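Guanine deaminase (Escherichia coli, PDB 6OHB) catalyses the zinc-dependent hydrolytic deamination of guanine to xanthine and ammonia, the first step of guanine degradation. Local coordinates at residues G13-V18 / E48-W53; E110-Y113 / E117-R120. All coordinates share one frame; numbering follows the deposited sequence.

Interaction 1 (G13-V18 / E48-W53)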
ATOM      1  N   GLY A  13      25.357  -5.059 -15.670  1.00 34.79           N
ATOM      2  CA  GLY A  13      24.778  -5.213 -14.344  1.00 32.85           C
ATOM      3  C   GLY A  13      24.074  -6.551 -14.212  1.00 34.65           C
ATOM      4  O   GLY A  13      24.335  -7.478 -14.965  1.00 34.62           O
ATOM      5  N   SER A  14      23.181  -6.618 -13.233  1.00 32.87           N
ATOM      6  CA  SER A  14      22.365  -7.797 -12.996  1.00 33.53           C
ATOM      7  C   SER A  14      21.045  -7.632 -13.739  1.00 35.84           C
ATOM      8  O   SER A  14      20.460  -6.553 -13.721  1.00 40.35           O
ATOM      9  CB  SER A  14      22.123  -7.980 -11.501  1.00 38.68           C
ATOM     10  OG  SER A  14      23.159  -8.745 -10.919  1.00 35.54           O
ATOM     11  N   PHE A  15      20.588  -8.689 -14.406  1.00 38.98           N
ATOM     12  CA  PHE A  15      19.418  -8.623 -15.273  1.00 36.95           C
ATOM     13  C   PHE A  15      18.451  -9.732 -14.903  1.00 38.40           C
ATOM     14  O   PHE A  15      18.863 -10.823 -14.495  1.00 42.90           O
ATOM     15  CB  PHE A  15      19.783  -8.787 -16.764  1.00 30.04           C
ATOM     16  CG  PHE A  15      20.595  -7.664 -17.330  1.00 33.79           C
ATOM     17  CD1 PHE A  15      21.971  -7.617 -17.146  1.00 29.03           C
ATOM     18  CD2 PHE A  15      19.983  -6.656 -18.046  1.00 29.74           C
ATOM     19  CE1 PHE A  15      22.711  -6.575 -17.667  1.00 29.91           C
ATOM     20  CE2 PHE A  15      20.716  -5.614 -18.567  1.00 26.18           C
ATOM     21  CZ  PHE A  15      22.078  -5.570 -18.379  1.00 33.74           C
ATOM     22  N   ILE A  16      17.161  -9.462 -15.081  1.00 35.36           N
ATOM     23  CA  ILE A  16      16.159 -10.517 -14.958  1.00 38.13           C
ATOM     24  C   ILE A  16      15.044 -10.269 -15.964  1.00 34.76           C
ATOM     25  O   ILE A  16      14.574  -9.137 -16.114  1.00 34.79           O
ATOM     26  CB  ILE A  16      15.616 -10.617 -13.517  1.00 40.67           C
ATOM     27  CG1 ILE A  16      14.430 -11.581 -13.442  1.00 39.78           C
ATOM     28  CG2 ILE A  16      15.245  -9.249 -12.985  1.00 48.57           C
ATOM     29  CD1 ILE A  16      14.195 -12.126 -12.049  1.00 50.79           C
ATOM     30  N   ASP A  17      14.641 -11.322 -16.678  1.00 37.15           N
ATOM     31  CA  ASP A  17      13.519 -11.227 -17.606  1.00 34.31           C
ATOM     32  C   ASP A  17      12.898 -12.609 -17.782  1.00 40.26           C
ATOM     33  O   ASP A  17      13.433 -13.615 -17.314  1.00 38.49           O
ATOM     34  CB  ASP A  17      13.941 -10.610 -18.956  1.00 30.59           C
ATOM     35  CG  ASP A  17      14.953 -11.468 -19.732  1.00 44.48           C
ATOM     36  OD1 ASP A  17      15.666 -12.308 -19.131  1.00 40.15           O
ATOM     37  OD2 ASP A  17      15.044 -11.289 -20.966  1.00 41.51           O
ATOM     38  N   VAL A  18      11.729 -12.644 -18.421  1.00 37.72           N
ATOM     39  CA  VAL A  18      11.058 -13.895 -18.769  1.00 39.10           C
ATOM     40  C   VAL A  18      11.212 -14.094 -20.271  1.00 40.40           C
ATOM     41  O   VAL A  18      10.805 -13.231 -21.058  1.00 35.95           O
ATOM     42  CB  VAL A  18       9.576 -13.877 -18.364  1.00 46.93           C
ATOM     43  CG1 VAL A  18       8.915 -15.206 -18.710  1.00 35.77           C
ATOM     44  CG2 VAL A  18       9.421 -13.546 -16.878  1.00 44.00           C
ATOM     45  N   GLU A  48      20.738  -5.133 -29.280  1.00 44.72           N
ATOM     46  CA  GLU A  48      21.669  -5.723 -30.230  1.00 41.49           C
ATOM     47  C   GLU A  48      22.201  -7.049 -29.719  1.00 46.98           C
ATOM     48  O   GLU A  48      22.322  -8.014 -30.484  1.00 44.05           O
ATOM     49  CB  GLU A  48      22.830  -4.770 -30.506  1.00 45.96           C
ATOM     50  CG  GLU A  48      23.720  -5.223 -31.658  1.00 47.68           C
ATOM     51  CD  GLU A  48      23.108  -4.904 -33.007  1.00 64.30           C
ATOM     52  OE1 GLU A  48      22.138  -4.116 -33.048  1.00 64.71           O
ATOM     53  OE2 GLU A  48      23.585  -5.446 -34.026  1.00 75.96           O
ATOM     54  N   TRP A  49      22.524  -7.115 -28.431  1.00 44.33           N
ATOM     55  CA  TRP A  49      23.079  -8.349 -27.885  1.00 41.91           C
ATOM     56  C   TRP A  49      22.808  -8.378 -26.391  1.00 35.47           C
ATOM     57  O   TRP A  49      22.882  -7.346 -25.730  1.00 36.20           O
ATOM     58  CB  TRP A  49      24.590  -8.453 -28.164  1.00 40.13           C
ATOM     59  CG  TRP A  49      25.223  -9.783 -27.813  1.00 42.62           C
ATOM     60  CD1 TRP A  49      25.459 -10.829 -28.665  1.00 42.52           C
ATOM     61  CD2 TRP A  49      25.720 -10.195 -26.528  1.00 37.11           C
ATOM     62  NE1 TRP A  49      26.056 -11.870 -27.985  1.00 39.14           N
ATOM     63  CE2 TRP A  49      26.228 -11.507 -26.675  1.00 47.83           C
ATOM     64  CE3 TRP A  49      25.782  -9.587 -25.272  1.00 36.66           C
ATOM     65  CZ2 TRP A  49      26.785 -12.218 -25.609  1.00 44.17           C
ATOM     66  CZ3 TRP A  49      26.335 -10.297 -24.215  1.00 39.01           C
ATOM     67  CH2 TRP A  49      26.825 -11.598 -24.391  1.00 41.97           C
ATOM     68  N   PHE A  50      22.491  -9.549 -25.862  1.00 31.37           N
ATOM     69  CA  PHE A  50      22.301  -9.672 -24.429  1.00 35.75           C
ATOM     70  C   PHE A  50      22.898 -10.982 -23.946  1.00 35.85           C
ATOM     71  O   PHE A  50      22.728 -12.018 -24.595  1.00 37.86           O
ATOM     72  CB  PHE A  50      20.819  -9.605 -24.052  1.00 35.22           C
ATOM     73  CG  PHE A  50      20.563  -9.897 -22.611  1.00 34.83           C
ATOM     74  CD1 PHE A  50      21.020  -9.036 -21.632  1.00 35.36           C
ATOM     75  CD2 PHE A  50      19.885 -11.038 -22.230  1.00 36.96           C
ATOM     76  CE1 PHE A  50      20.795  -9.300 -20.299  1.00 41.66           C
ATOM     77  CE2 PHE A  50      19.659 -11.307 -20.897  1.00 42.13           C
ATOM     78  CZ  PHE A  50      20.113 -10.439 -19.930  1.00 40.45           C
ATOM     79  N   GLY A  51      23.595 -10.942 -22.814  1.00 37.15           N
ATOM     80  CA  GLY A  51      24.062 -12.190 -22.235  1.00 32.12           C
ATOM     81  C   GLY A  51      25.081 -11.969 -21.136  1.00 36.11           C
ATOM     82  O   GLY A  51      25.102 -10.922 -20.492  1.00 39.55           O
ATOM     83  N   GLU A  52      25.898 -12.995 -20.914  1.00 35.00           N
ATOM     84  CA  GLU A  52      26.928 -12.933 -19.884  1.00 38.30           C
ATOM     85  C   GLU A  52      28.015 -11.932 -20.260  1.00 41.01           C
ATOM     86  O   GLU A  52      28.423 -11.836 -21.424  1.00 40.46           O
ATOM     87  CB  GLU A  52      27.552 -14.314 -19.664  1.00 41.92           C
ATOM     88  CG  GLU A  52      26.599 -15.358 -19.103  1.00 44.66           C
ATOM     89  CD  GLU A  52      26.576 -15.371 -17.587  1.00 53.92           C
ATOM     90  OE1 GLU A  52      27.337 -14.591 -16.969  1.00 52.98           O
ATOM     91  OE2 GLU A  52      25.805 -16.171 -17.012  1.00 63.92           O
ATOM     92  N   TRP A  53      28.484 -11.190 -19.254  1.00 37.65           N
ATOM     93  CA  TRP A  53      29.505 -10.167 -19.459  1.00 38.20           C
ATOM     94  C   TRP A  53      30.739 -10.730 -20.162  1.00 42.43           C
ATOM     95  O   TRP A  53      31.244 -10.145 -21.128  1.00 38.26           O
ATOM     96  CB  TRP A  53      29.877  -9.547 -18.106  1.00 31.04           C
ATOM     97  CG  TRP A  53      31.068  -8.631 -18.141  1.00 35.94           C
ATOM     98  CD1 TRP A  53      32.290  -8.864 -17.586  1.00 36.62           C
ATOM     99  CD2 TRP A  53      31.146  -7.331 -18.750  1.00 38.44           C
ATOM    100  NE1 TRP A  53      33.126  -7.798 -17.813  1.00 43.20           N
ATOM    101  CE2 TRP A  53      32.448  -6.844 -18.526  1.00 36.30           C
ATOM    102  CE3 TRP A  53      30.242  -6.533 -19.461  1.00 41.56           C
ATOM    103  CZ2 TRP A  53      32.873  -5.599 -18.992  1.00 32.94           C
ATOM    104  CZ3 TRP A  53      30.665  -5.292 -19.923  1.00 38.30           C
ATOM    105  CH2 TRP A  53      31.970  -4.839 -19.686  1.00 37.15           C
TER
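An edge-to-face aromatic pair, Phe15 with Phe50, joins two strands of the N-terminal beta structure of this amidohydrolase, 14-18 and 46-50. The evidence for the T-shaped class is threefold: the ring centroids lie 5.0 Å apart, the planes are inclined at 70°, and the rim of Phe50 is directed at one face of Phe15. The leading atom is Phe50 CE1, which sits 3.4 Å from Phe15 CG, over the rim of the ring at CG, the end joined to CB, and not over its centre. Beside it, Phe50 CZ reaches Phe15 CB at 3.6 Å, which places the Phe50 edge across the root of the Phe15 side chain. Phe50 gets there because its CG is anti to the backbone N (chi1 173°), which carries the ring out from its strand toward 14-18.

The two backbones do not pair. Even the nearest alpha carbons, Phe15 CA and Gly51 CA, are 9.1 Å apart, and no hydrogen bond crosses, so the side chains alone bridge the gap. Strand 46-50 is an outermost strand of a four-stranded mixed sheet, whereas strand 14-18 pairs with 32-35 and 73-84; the ring pair therefore fills the space between two layers of strands. The chain turns a corner at Gly13 and at Gly51, next to both layers, and the backbone angles at each would press a beta carbon against the preceding carbonyl O.

Phe380 meets both rings, edge-to-face with Phe15, and extends the cluster. Asp17 borders it more loosely, with OD1 4.5 Å from Phe50 CE2; its OD2 forms a salt bridge with Arg33 and accepts a hydrogen bond from Phe380 N.

Interaction 2 (E110-Y113 / E117-R120)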
ATOM      1  N   GLU A 110     -11.992  15.837 -15.096  1.00 57.19           N
ATOM      2  CA  GLU A 110     -11.664  15.775 -16.517  1.00 64.87           C
ATOM      3  C   GLU A 110     -12.134  17.008 -17.278  1.00 67.90           C
ATOM      4  O   GLU A 110     -11.636  17.262 -18.381  1.00 66.32           O
ATOM      5  CB  GLU A 110     -12.290  14.533 -17.156  1.00 61.00           C
ATOM      6  CG  GLU A 110     -11.826  13.205 -16.587  1.00 58.81           C
ATOM      7  CD  GLU A 110     -12.309  12.032 -17.417  1.00 63.12           C
ATOM      8  OE1 GLU A 110     -13.083  12.258 -18.374  1.00 65.29           O
ATOM      9  OE2 GLU A 110     -11.932  10.883 -17.103  1.00 64.26           O
ATOM     10  N   ARG A 111     -13.077  17.777 -16.715  1.00 65.38           N
ATOM     11  CA  ARG A 111     -13.535  19.005 -17.366  1.00 59.43           C
ATOM     12  C   ARG A 111     -12.420  20.034 -17.503  1.00 67.12           C
ATOM     13  O   ARG A 111     -12.399  20.798 -18.476  1.00 70.97           O
ATOM     14  CB  ARG A 111     -14.709  19.606 -16.592  1.00 63.73           C
ATOM     15  N   ARG A 112     -11.477  20.058 -16.561  1.00 68.53           N
ATOM     16  CA  ARG A 112     -10.415  21.058 -16.569  1.00 66.49           C
ATOM     17  C   ARG A 112      -9.459  20.893 -17.743  1.00 66.65           C
ATOM     18  O   ARG A 112      -8.644  21.789 -17.985  1.00 65.60           O
ATOM     19  CB  ARG A 112      -9.651  20.991 -15.243  1.00 62.07           C
ATOM     20  CG  ARG A 112     -10.578  20.759 -14.053  1.00 67.06           C
ATOM     21  CD  ARG A 112      -9.868  20.268 -12.793  1.00 66.00           C
ATOM     22  NE  ARG A 112      -8.677  21.037 -12.441  1.00 71.47           N
ATOM     23  CZ  ARG A 112      -8.216  21.156 -11.197  1.00 69.10           C
ATOM     24  NH1 ARG A 112      -7.121  21.866 -10.948  1.00 63.09           N
ATOM     25  NH2 ARG A 112      -8.852  20.558 -10.200  1.00 66.53           N
ATOM     26  N   TYR A 113      -9.547  19.787 -18.477  1.00 66.06           N
ATOM     27  CA  TYR A 113      -8.641  19.487 -19.576  1.00 68.07           C
ATOM     28  C   TYR A 113      -9.136  20.008 -20.925  1.00 72.54           C
ATOM     29  O   TYR A 113      -8.570  19.641 -21.960  1.00 74.21           O
ATOM     30  CB  TYR A 113      -8.380  17.978 -19.629  1.00 67.17           C
ATOM     31  CG  TYR A 113      -7.508  17.519 -18.477  1.00 62.23           C
ATOM     32  CD1 TYR A 113      -8.045  17.307 -17.215  1.00 58.20           C
ATOM     33  CD2 TYR A 113      -6.142  17.339 -18.645  1.00 59.43           C
ATOM     34  CE1 TYR A 113      -7.251  16.910 -16.158  1.00 60.77           C
ATOM     35  CE2 TYR A 113      -5.341  16.940 -17.594  1.00 56.62           C
ATOM     36  CZ  TYR A 113      -5.899  16.729 -16.353  1.00 59.77           C
ATOM     37  OH  TYR A 113      -5.101  16.331 -15.302  1.00 57.79           O
ATOM     38  N   GLU A 117      -3.400  24.690 -22.578  1.00 64.71           N
ATOM     39  CA  GLU A 117      -2.175  24.906 -21.812  1.00 60.63           C
ATOM     40  C   GLU A 117      -2.139  23.984 -20.595  1.00 61.96           C
ATOM     41  O   GLU A 117      -1.106  23.363 -20.298  1.00 64.62           O
ATOM     42  CB  GLU A 117      -2.047  26.368 -21.392  1.00 62.19           C
ATOM     43  N   TYR A 118      -3.276  23.851 -19.905  1.00 60.46           N
ATOM     44  CA  TYR A 118      -3.363  22.922 -18.785  1.00 57.77           C
ATOM     45  C   TYR A 118      -3.172  21.484 -19.249  1.00 56.36           C
ATOM     46  O   TYR A 118      -2.515  20.686 -18.568  1.00 51.21           O
ATOM     47  CB  TYR A 118      -4.700  23.088 -18.059  1.00 54.47           C
ATOM     48  CG  TYR A 118      -4.812  22.287 -16.770  1.00 46.98           C
ATOM     49  CD1 TYR A 118      -4.095  22.650 -15.637  1.00 46.68           C
ATOM     50  CD2 TYR A 118      -5.636  21.169 -16.688  1.00 57.03           C
ATOM     51  CE1 TYR A 118      -4.192  21.920 -14.458  1.00 54.21           C
ATOM     52  CE2 TYR A 118      -5.741  20.433 -15.514  1.00 55.81           C
ATOM     53  CZ  TYR A 118      -5.016  20.815 -14.404  1.00 53.51           C
ATOM     54  OH  TYR A 118      -5.116  20.089 -13.239  1.00 56.75           O
ATOM     55  N   ALA A 119      -3.744  21.129 -20.403  1.00 55.00           N
ATOM     56  CA  ALA A 119      -3.563  19.778 -20.922  1.00 60.58           C
ATOM     57  C   ALA A 119      -2.098  19.497 -21.232  1.00 57.56           C
ATOM     58  O   ALA A 119      -1.603  18.403 -20.949  1.00 59.33           O
ATOM     59  CB  ALA A 119      -4.431  19.560 -22.162  1.00 58.98           C
ATOM     60  N   ARG A 120      -1.387  20.474 -21.804  1.00 55.25           N
ATOM     61  CA  ARG A 120       0.038  20.296 -22.078  1.00 58.28           C
ATOM     62  C   ARG A 120       0.822  20.098 -20.784  1.00 51.60           C
ATOM     63  O   ARG A 120       1.656  19.182 -20.673  1.00 52.42           O
ATOM     64  CB  ARG A 120       0.573  21.493 -22.861  1.00 56.21           C
TER
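With chi1 at -173°, the Tyr118 ring points away from its own backbone N, and Tyr113 is turned away from its carbonyl carbon (chi1 -72°); these two settings bring the rings together across the short connection between helices 98-111 and 116-132. The edge of Tyr118 is directed at a face of Tyr113, with centroids 5.1 Å apart and planes at 60°, an edge-to-face pair somewhat tilted from the perpendicular. Tyr118 CE2 makes the approach: it lies 3.8 Å from Tyr113 CZ, offset toward the hydroxyl end of that ring. The neighbouring Tyr118 CD2 rests 3.3 Å from the backbone Arg112 O.

Arg112 runs obliquely past Tyr118, its NH1 3.5 Å from Tyr118 OH with no hydrogen bond between the two. The polar tips converge instead on Glu89, whose OE1 is bonded to Tyr113 OH and OE2 to Tyr118 OH, so that one carboxylate helps fix the orientation of both rings; the Arg112 NE to Glu89 OE2 ion pair is long and weak. Arg112 NH1 also bonds Asn405 OD1 of the second subunit, which puts this edge of the contact at the dimer interface. An alanine in place of Tyr118 would probably leave Glu89 OE2 without its hydroxyl partner and open a gap against the Tyr113 face.

Next to the ring pair, Ala119 CB packs 4.1 Å from Tyr113 O, where the alpha carbons of these two residues come within 5.3 Å. Tyr113 also meets Tyr85, which probably binds the substrate, edge-to-face, and Ala119 O bonds Tyr85 OH. The contact thus closes the corner between the end of helix 98-111, with its 3-10 extension, and the start of helix 116-132, both following strand 73-84 in the TIM-barrel domain of the amidohydrolase superfamily.

Interactions 1 and 2 lie on opposite sides of the chain's centre, with their own centres 41 Å apart and nearest atoms about 31 Å apart, so neither touches the other. They come in series along the chain: 13-18/48-53 closes before 110-113/117-120 opens. Strand 73-84 lies between them in sequence; it pairs with strand 14-18 of interaction 1 and leads, past the zinc ligands His82 and His84, into the Tyr85 that interaction 2 touches. Interaction 1 thus belongs to the N-terminal strand layers, away from the zinc and substrate sites, whereas interaction 2 joins two helices near the probable substrate-binding region and the subunit interface.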